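Local coordinates for protein 2-aminomuconate 6-semialdehyde dehydrogenase (Burkholderia cenocepacia, PDB 4U3W) that probably catalyses the NAD(P)-dependent oxidation of 2-aminomuconate 6-semialdehyde to 2-aminomuconate, at residues A[278-283]-A[438-443]; A[431-436]-A[477-482]. All coordinates share one frame; numbering follows the deposited sequence.

Overall arrangement
Contact 1 pairs two neighbouring parallel strands, 277-281 and 437-441, of the seven-stranded sheet that forms the core of the catalytic domain in aldehyde dehydrogenases. Contact 2 lies about 19 Å away, centre to centre, where the turn 431-436, between helix 422-430 and strand 437-441, meets residues 477-482. Along the chain the segments alternate: 278-283, 431-436, 438-443, 477-482. The turn of contact 2 therefore runs almost directly into the second strand of contact 1, with a single residue between them. Strand 481-482 pairs with strand 268-272 of the other large sheet, so contact 2 connects the entrance of a catalytic-domain strand to the edge of the second sheet, whereas contact 1 lies wholly inside the first.

Contact 1: residues A[278-283]-A[438-443]; sequences AAVVFA and ASIWTT
I440 turns CG1 anti to its carbonyl carbon (chi1 -51°), and the next bend of the chain (chi2 -68°) brings CD1 beside V280, 3.7 Å from V280 CB. The same residue sends its other branch to F282: I440 CG2, anti to the backbone N, lies at the edge of the F282 ring, 3.9 Å from CE2. V280 and I440 thus point side by side from one face of the sheet. On the opposite face, the indole of W441 slants across V281, with W441 CD1 4.0 Å from V281 CG2. S439 OG on that face sits 3.5 Å from A279 CB and shares a water with A278 O.

Beneath the side chains the strands run parallel, 4.7 Å apart, and their bonds alternate in direction. S439 N gives to A278 O, V280 N to S439 O at 2.8 Å, W441 N to V280 O at 2.8 Å, and F282 N carries the pairing past the strand end to W441 O. In the seven-stranded sheet, strand 309-315 bonds to the other edge of 277-281 and strand 459-462 follows 437-441, while helices 422-430 and 445-452 pack over the V280-I440 face.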
ATOM      1  N   ALA A 278     -28.146 -11.283  10.976  1.00 30.11           N
ATOM      2  CA  ALA A 278     -29.081 -10.347  11.618  1.00 28.87           C
ATOM      3  C   ALA A 278     -29.162  -8.985  10.910  1.00 29.65           C
ATOM      4  O   ALA A 278     -28.153  -8.499  10.307  1.00 29.42           O
ATOM      5  CB  ALA A 278     -28.691 -10.130  13.076  1.00 27.67           C
ATOM      6  N   ALA A 279     -30.352  -8.389  10.990  1.00 29.31           N
ATOM      7  CA  ALA A 279     -30.556  -6.966  10.716  1.00 29.54           C
ATOM      8  C   ALA A 279     -30.996  -6.311  12.038  1.00 30.25           C
ATOM      9  O   ALA A 279     -31.831  -6.878  12.764  1.00 29.59           O
ATOM     10  CB  ALA A 279     -31.611  -6.765   9.616  1.00 29.59           C
ATOM     11  N   VAL A 280     -30.385  -5.168  12.373  1.00 31.11           N
ATOM     12  CA  VAL A 280     -30.676  -4.457  13.632  1.00 32.66           C
ATOM     13  C   VAL A 280     -31.276  -3.122  13.275  1.00 31.32           C
ATOM     14  O   VAL A 280     -30.717  -2.415  12.454  1.00 30.55           O
ATOM     15  CB  VAL A 280     -29.397  -4.261  14.516  1.00 34.00           C
ATOM     16  CG1 VAL A 280     -29.732  -3.554  15.836  1.00 35.86           C
ATOM     17  CG2 VAL A 280     -28.759  -5.634  14.816  1.00 31.95           C
ATOM     18  N   VAL A 281     -32.445  -2.826  13.836  1.00 33.34           N
ATOM     19  CA  VAL A 281     -33.096  -1.549  13.598  1.00 34.55           C
ATOM     20  C   VAL A 281     -33.268  -0.773  14.911  1.00 31.08           C
ATOM     21  O   VAL A 281     -34.042  -1.166  15.755  1.00 31.90           O
ATOM     22  CB  VAL A 281     -34.490  -1.712  12.904  1.00 34.42           C
ATOM     23  CG1 VAL A 281     -35.061  -0.327  12.570  1.00 32.81           C
ATOM     24  CG2 VAL A 281     -34.328  -2.546  11.598  1.00 26.39           C
ATOM     25  N   PHE A 282     -32.539   0.332  15.063  1.00 32.51           N
ATOM     26  CA  PHE A 282     -32.678   1.170  16.236  1.00 35.36           C
ATOM     27  C   PHE A 282     -33.903   2.101  16.070  1.00 36.13           C
ATOM     28  O   PHE A 282     -34.272   2.416  14.927  1.00 35.81           O
ATOM     29  CB  PHE A 282     -31.380   1.976  16.445  1.00 33.63           C
ATOM     30  CG  PHE A 282     -30.252   1.143  16.993  1.00 35.17           C
ATOM     31  CD1 PHE A 282     -30.105   0.972  18.370  1.00 35.99           C
ATOM     32  CD2 PHE A 282     -29.365   0.486  16.125  1.00 33.85           C
ATOM     33  CE1 PHE A 282     -29.086   0.205  18.882  1.00 34.22           C
ATOM     34  CE2 PHE A 282     -28.317  -0.273  16.627  1.00 31.73           C
ATOM     35  CZ  PHE A 282     -28.183  -0.426  18.007  1.00 31.46           C
ATOM     36  N   ALA A 283     -34.501   2.566  17.181  1.00 37.78           N
ATOM     37  CA  ALA A 283     -35.659   3.470  17.112  1.00 37.10           C
ATOM     38  C   ALA A 283     -35.313   4.774  16.379  1.00 38.95           C
ATOM     39  O   ALA A 283     -36.198   5.409  15.820  1.00 39.97           O
ATOM     40  CB  ALA A 283     -36.226   3.805  18.569  1.00 37.89           C
ATOM     41  N   ALA A 438     -23.944  -8.646   8.585  1.00 27.51           N
ATOM     42  CA  ALA A 438     -24.989  -8.036   9.387  1.00 26.64           C
ATOM     43  C   ALA A 438     -25.362  -6.669   8.791  1.00 27.18           C
ATOM     44  O   ALA A 438     -24.557  -6.058   8.079  1.00 22.54           O
ATOM     45  CB  ALA A 438     -24.520  -7.875  10.811  1.00 27.19           C
ATOM     46  N   SER A 439     -26.569  -6.193   9.048  1.00 27.20           N
ATOM     47  CA  SER A 439     -26.878  -4.798   8.680  1.00 28.33           C
ATOM     48  C   SER A 439     -27.528  -4.088   9.861  1.00 28.27           C
ATOM     49  O   SER A 439     -28.269  -4.691  10.621  1.00 28.31           O
ATOM     50  CB  SER A 439     -27.771  -4.734   7.426  1.00 28.74           C
ATOM     51  OG  SER A 439     -28.982  -5.369   7.728  1.00 32.49           O
ATOM     52  N   ILE A 440     -27.184  -2.803  10.015  1.00 29.90           N
ATOM     53  CA  ILE A 440     -27.576  -1.945  11.131  1.00 29.45           C
ATOM     54  C   ILE A 440     -28.245  -0.727  10.538  1.00 29.70           C
ATOM     55  O   ILE A 440     -27.662  -0.123   9.618  1.00 28.50           O
ATOM     56  CB  ILE A 440     -26.314  -1.436  11.929  1.00 34.55           C
ATOM     57  CG1 ILE A 440     -25.401  -2.612  12.315  1.00 35.34           C
ATOM     58  CG2 ILE A 440     -26.683  -0.545  13.121  1.00 39.14           C
ATOM     59  CD1 ILE A 440     -25.989  -3.492  13.293  1.00 35.72           C
ATOM     60  N   TRP A 441     -29.405  -0.336  11.098  1.00 30.89           N
ATOM     61  CA  TRP A 441     -30.158   0.818  10.657  1.00 30.67           C
ATOM     62  C   TRP A 441     -30.197   1.834  11.794  1.00 29.40           C
ATOM     63  O   TRP A 441     -30.764   1.557  12.863  1.00 28.34           O
ATOM     64  CB  TRP A 441     -31.592   0.428  10.212  1.00 27.29           C
ATOM     65  CG  TRP A 441     -31.530  -0.439   9.030  1.00 30.63           C
ATOM     66  CD1 TRP A 441     -31.344  -1.795   9.024  1.00 26.71           C
ATOM     67  CD2 TRP A 441     -31.600  -0.030   7.653  1.00 27.47           C
ATOM     68  NE1 TRP A 441     -31.294  -2.258   7.721  1.00 28.23           N
ATOM     69  CE2 TRP A 441     -31.421  -1.190   6.863  1.00 30.52           C
ATOM     70  CE3 TRP A 441     -31.781   1.203   7.018  1.00 32.95           C
ATOM     71  CZ2 TRP A 441     -31.424  -1.156   5.449  1.00 26.84           C
ATOM     72  CZ3 TRP A 441     -31.790   1.238   5.635  1.00 32.20           C
ATOM     73  CH2 TRP A 441     -31.624   0.068   4.863  1.00 27.59           C
ATOM     74  N   THR A 442     -29.553   2.984  11.567  1.00 28.94           N
ATOM     75  CA  THR A 442     -29.527   4.083  12.540  1.00 31.27           C
ATOM     76  C   THR A 442     -29.179   5.388  11.823  1.00 29.63           C
ATOM     77  O   THR A 442     -28.450   5.363  10.829  1.00 31.13           O
ATOM     78  CB  THR A 442     -28.483   3.814  13.666  1.00 34.25           C
ATOM     79  OG1 THR A 442     -28.448   4.909  14.590  1.00 35.28           O
ATOM     80  CG2 THR A 442     -27.105   3.594  13.054  1.00 31.41           C
ATOM     81  N   THR A 443     -29.675   6.516  12.329  1.00 29.88           N
ATOM     82  CA  THR A 443     -29.225   7.802  11.799  1.00 29.49           C
ATOM     83  C   THR A 443     -28.105   8.423  12.656  1.00 31.79           C
ATOM     84  O   THR A 443     -27.635   9.536  12.351  1.00 32.88           O
ATOM     85  CB  THR A 443     -30.383   8.823  11.747  1.00 33.78           C
ATOM     86  OG1 THR A 443     -30.931   8.913  13.050  1.00 29.07           O
ATOM     87  CG2 THR A 443     -31.482   8.377  10.793  1.00 35.05           C
TER
HETATM   88  O   HOH W   1     -28.704  -8.252   7.502  1.00 37.17           O

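Contact 2: residues A[431-436]-A[477-482]; sequences DSAYGL and TKLSGL
Y434 and L479 lean obliquely across one another where an ST turn at S432 meets the loop entering strand 481-482. In that turn S432 OG accepts from Y434 N, within the connection from helix 422-430 to strand 437-441. Although the first bond of the Y434 side chain points away from 477-482, Y434 CD1 stays against L479 CB at 3.9 Å. L479 CD1 lies against A433 CB, and L479 N bonds to A433 O at 3.1 Å.

K478 lies along the turn with its chain extended beyond CG. This carries CD past Y434 O and brings NZ 3.2 Å from S432 O, to which it donates; a water joins NZ to Y434 O as well. E456 forms a salt bridge with the same ammonium, which probably offsets much of its charge.

At the other end, G435 fits tightly against T477: a CB here would run into T477 OG1. T477 N reaches G435 O at 2.9 Å from above the carbonyl plane. L479 also packs on V266 of a neighbouring subunit, so the contact borders a tetramer interface. S480 OG, turned anti to its carbonyl carbon (chi1 -63°), lies near the plane of the Y434 ring at its edge, is bonded to G274 O, and accepts from G435 N at 2.8 Å with an almost straight N-H...O angle of 175°.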
ATOM      1  N   ASP A 431     -24.034 -13.848  19.336  1.00 36.83           N
ATOM      2  CA  ASP A 431     -24.352 -15.193  19.817  1.00 41.13           C
ATOM      3  C   ASP A 431     -24.787 -16.132  18.657  1.00 45.58           C
ATOM      4  O   ASP A 431     -25.988 -16.396  18.418  1.00 44.39           O
ATOM      5  CB  ASP A 431     -25.426 -15.100  20.902  1.00 42.06           C
ATOM      6  CG  ASP A 431     -25.898 -16.464  21.353  1.00 49.46           C
ATOM      7  OD1 ASP A 431     -25.083 -17.430  21.296  1.00 49.11           O
ATOM      8  OD2 ASP A 431     -27.081 -16.551  21.774  1.00 52.55           O
ATOM      9  N   SER A 432     -23.776 -16.643  17.949  1.00 44.66           N
ATOM     10  CA  SER A 432     -23.957 -17.423  16.736  1.00 42.15           C
ATOM     11  C   SER A 432     -22.626 -18.157  16.417  1.00 41.67           C
ATOM     12  O   SER A 432     -21.529 -17.623  16.652  1.00 39.06           O
ATOM     13  CB  SER A 432     -24.393 -16.539  15.553  1.00 39.32           C
ATOM     14  OG  SER A 432     -24.534 -17.287  14.343  1.00 40.40           O
ATOM     15  N   ALA A 433     -22.746 -19.393  15.936  1.00 40.20           N
ATOM     16  CA  ALA A 433     -21.592 -20.147  15.449  1.00 41.67           C
ATOM     17  C   ALA A 433     -21.231 -19.691  14.016  1.00 39.46           C
ATOM     18  O   ALA A 433     -20.160 -20.057  13.487  1.00 40.95           O
ATOM     19  CB  ALA A 433     -21.868 -21.665  15.499  1.00 37.74           C
ATOM     20  N   TYR A 434     -22.113 -18.889  13.412  1.00 33.87           N
ATOM     21  CA  TYR A 434     -21.868 -18.278  12.093  1.00 33.29           C
ATOM     22  C   TYR A 434     -21.361 -16.846  12.294  1.00 35.83           C
ATOM     23  O   TYR A 434     -21.419 -16.333  13.408  1.00 37.58           O
ATOM     24  CB  TYR A 434     -23.137 -18.253  11.237  1.00 33.68           C
ATOM     25  CG  TYR A 434     -23.587 -19.600  10.711  1.00 37.76           C
ATOM     26  CD1 TYR A 434     -22.786 -20.327   9.819  1.00 39.78           C
ATOM     27  CD2 TYR A 434     -24.841 -20.132  11.065  1.00 40.89           C
ATOM     28  CE1 TYR A 434     -23.212 -21.576   9.303  1.00 43.81           C
ATOM     29  CE2 TYR A 434     -25.270 -21.353  10.563  1.00 43.40           C
ATOM     30  CZ  TYR A 434     -24.460 -22.079   9.688  1.00 45.45           C
ATOM     31  OH  TYR A 434     -24.904 -23.299   9.201  1.00 46.00           O
ATOM     32  N   GLY A 435     -20.858 -16.213  11.236  1.00 33.91           N
ATOM     33  CA  GLY A 435     -20.424 -14.826  11.322  1.00 35.15           C
ATOM     34  C   GLY A 435     -20.154 -14.321   9.915  1.00 35.14           C
ATOM     35  O   GLY A 435     -18.998 -13.897   9.598  1.00 33.26           O
ATOM     36  N   LEU A 436     -21.190 -14.380   9.069  1.00 33.49           N
ATOM     37  CA  LEU A 436     -21.049 -13.947   7.679  1.00 31.19           C
ATOM     38  C   LEU A 436     -21.281 -12.451   7.545  1.00 30.64           C
ATOM     39  O   LEU A 436     -20.329 -11.710   7.231  1.00 31.22           O
ATOM     40  CB  LEU A 436     -22.019 -14.658   6.763  1.00 31.74           C
ATOM     41  CG  LEU A 436     -21.907 -14.373   5.254  1.00 31.42           C
ATOM     42  CD1 LEU A 436     -20.426 -14.465   4.693  1.00 45.86           C
ATOM     43  CD2 LEU A 436     -22.788 -15.405   4.507  1.00 30.72           C
ATOM     44  N   THR A 477     -16.437 -15.115   9.080  1.00 45.00           N
ATOM     45  CA  THR A 477     -15.728 -15.525  10.291  1.00 46.10           C
ATOM     46  C   THR A 477     -16.350 -16.821  10.852  1.00 46.85           C
ATOM     47  O   THR A 477     -17.425 -17.217  10.416  1.00 46.50           O
ATOM     48  CB  THR A 477     -15.792 -14.419  11.378  1.00 46.56           C
ATOM     49  OG1 THR A 477     -17.096 -14.395  11.997  1.00 46.74           O
ATOM     50  CG2 THR A 477     -15.483 -13.026  10.757  1.00 45.77           C
ATOM     51  N   LYS A 478     -15.661 -17.450  11.802  1.00 47.92           N
ATOM     52  CA  LYS A 478     -16.212 -18.618  12.496  1.00 48.83           C
ATOM     53  C   LYS A 478     -16.593 -19.691  11.442  1.00 48.41           C
ATOM     54  O   LYS A 478     -15.816 -19.937  10.514  1.00 47.92           O
ATOM     55  CB  LYS A 478     -17.428 -18.207  13.368  1.00 49.15           C
ATOM     56  CG  LYS A 478     -17.152 -17.150  14.457  1.00 49.67           C
ATOM     57  CD  LYS A 478     -18.471 -16.689  15.143  1.00 49.77           C
ATOM     58  CE  LYS A 478     -18.255 -15.509  16.088  1.00 51.19           C
ATOM     59  NZ  LYS A 478     -19.482 -15.120  16.871  1.00 50.38           N
ATOM     60  N   LEU A 479     -17.788 -20.292  11.557  1.00 48.60           N
ATOM     61  CA  LEU A 479     -18.243 -21.293  10.569  1.00 48.29           C
ATOM     62  C   LEU A 479     -18.551 -20.768   9.149  1.00 46.99           C
ATOM     63  O   LEU A 479     -18.800 -21.578   8.247  1.00 46.77           O
ATOM     64  CB  LEU A 479     -19.492 -22.027  11.060  1.00 48.85           C
ATOM     65  CG  LEU A 479     -19.244 -23.090  12.118  1.00 50.26           C
ATOM     66  CD1 LEU A 479     -20.585 -23.739  12.442  1.00 50.69           C
ATOM     67  CD2 LEU A 479     -18.228 -24.146  11.632  1.00 50.62           C
ATOM     68  N   SER A 480     -18.564 -19.441   8.959  1.00 46.24           N
ATOM     69  CA  SER A 480     -19.049 -18.846   7.705  1.00 45.09           C
ATOM     70  C   SER A 480     -17.992 -18.733   6.592  1.00 44.50           C
ATOM     71  O   SER A 480     -18.280 -18.234   5.495  1.00 43.62           O
ATOM     72  CB  SER A 480     -19.642 -17.430   7.972  1.00 44.56           C
ATOM     73  OG  SER A 480     -20.777 -17.541   8.825  1.00 44.93           O
ATOM     74  N   GLY A 481     -16.769 -19.154   6.884  1.00 45.00           N
ATOM     75  CA  GLY A 481     -15.740 -19.080   5.858  1.00 44.43           C
ATOM     76  C   GLY A 481     -14.290 -19.231   6.281  1.00 44.86           C
ATOM     77  O   GLY A 481     -13.958 -19.350   7.464  1.00 45.70           O
ATOM     78  N   LEU A 482     -13.436 -19.219   5.260  1.00 44.27           N
ATOM     79  CA  LEU A 482     -11.988 -19.311   5.389  1.00 44.43           C
ATOM     80  C   LEU A 482     -11.447 -18.398   4.311  1.00 43.46           C
ATOM     81  O   LEU A 482     -11.878 -18.511   3.160  1.00 42.83           O
ATOM     82  CB  LEU A 482     -11.511 -20.759   5.175  1.00 46.82           C
ATOM     83  CG  LEU A 482     -10.508 -21.448   6.101  1.00 51.06           C
ATOM     84  CD1 LEU A 482     -10.807 -21.159   7.575  1.00 52.46           C
ATOM     85  CD2 LEU A 482     -10.526 -22.951   5.831  1.00 46.14           C
TER
HETATM   86  O   HOH W   2     -20.854 -13.750  14.646  1.00 36.22           O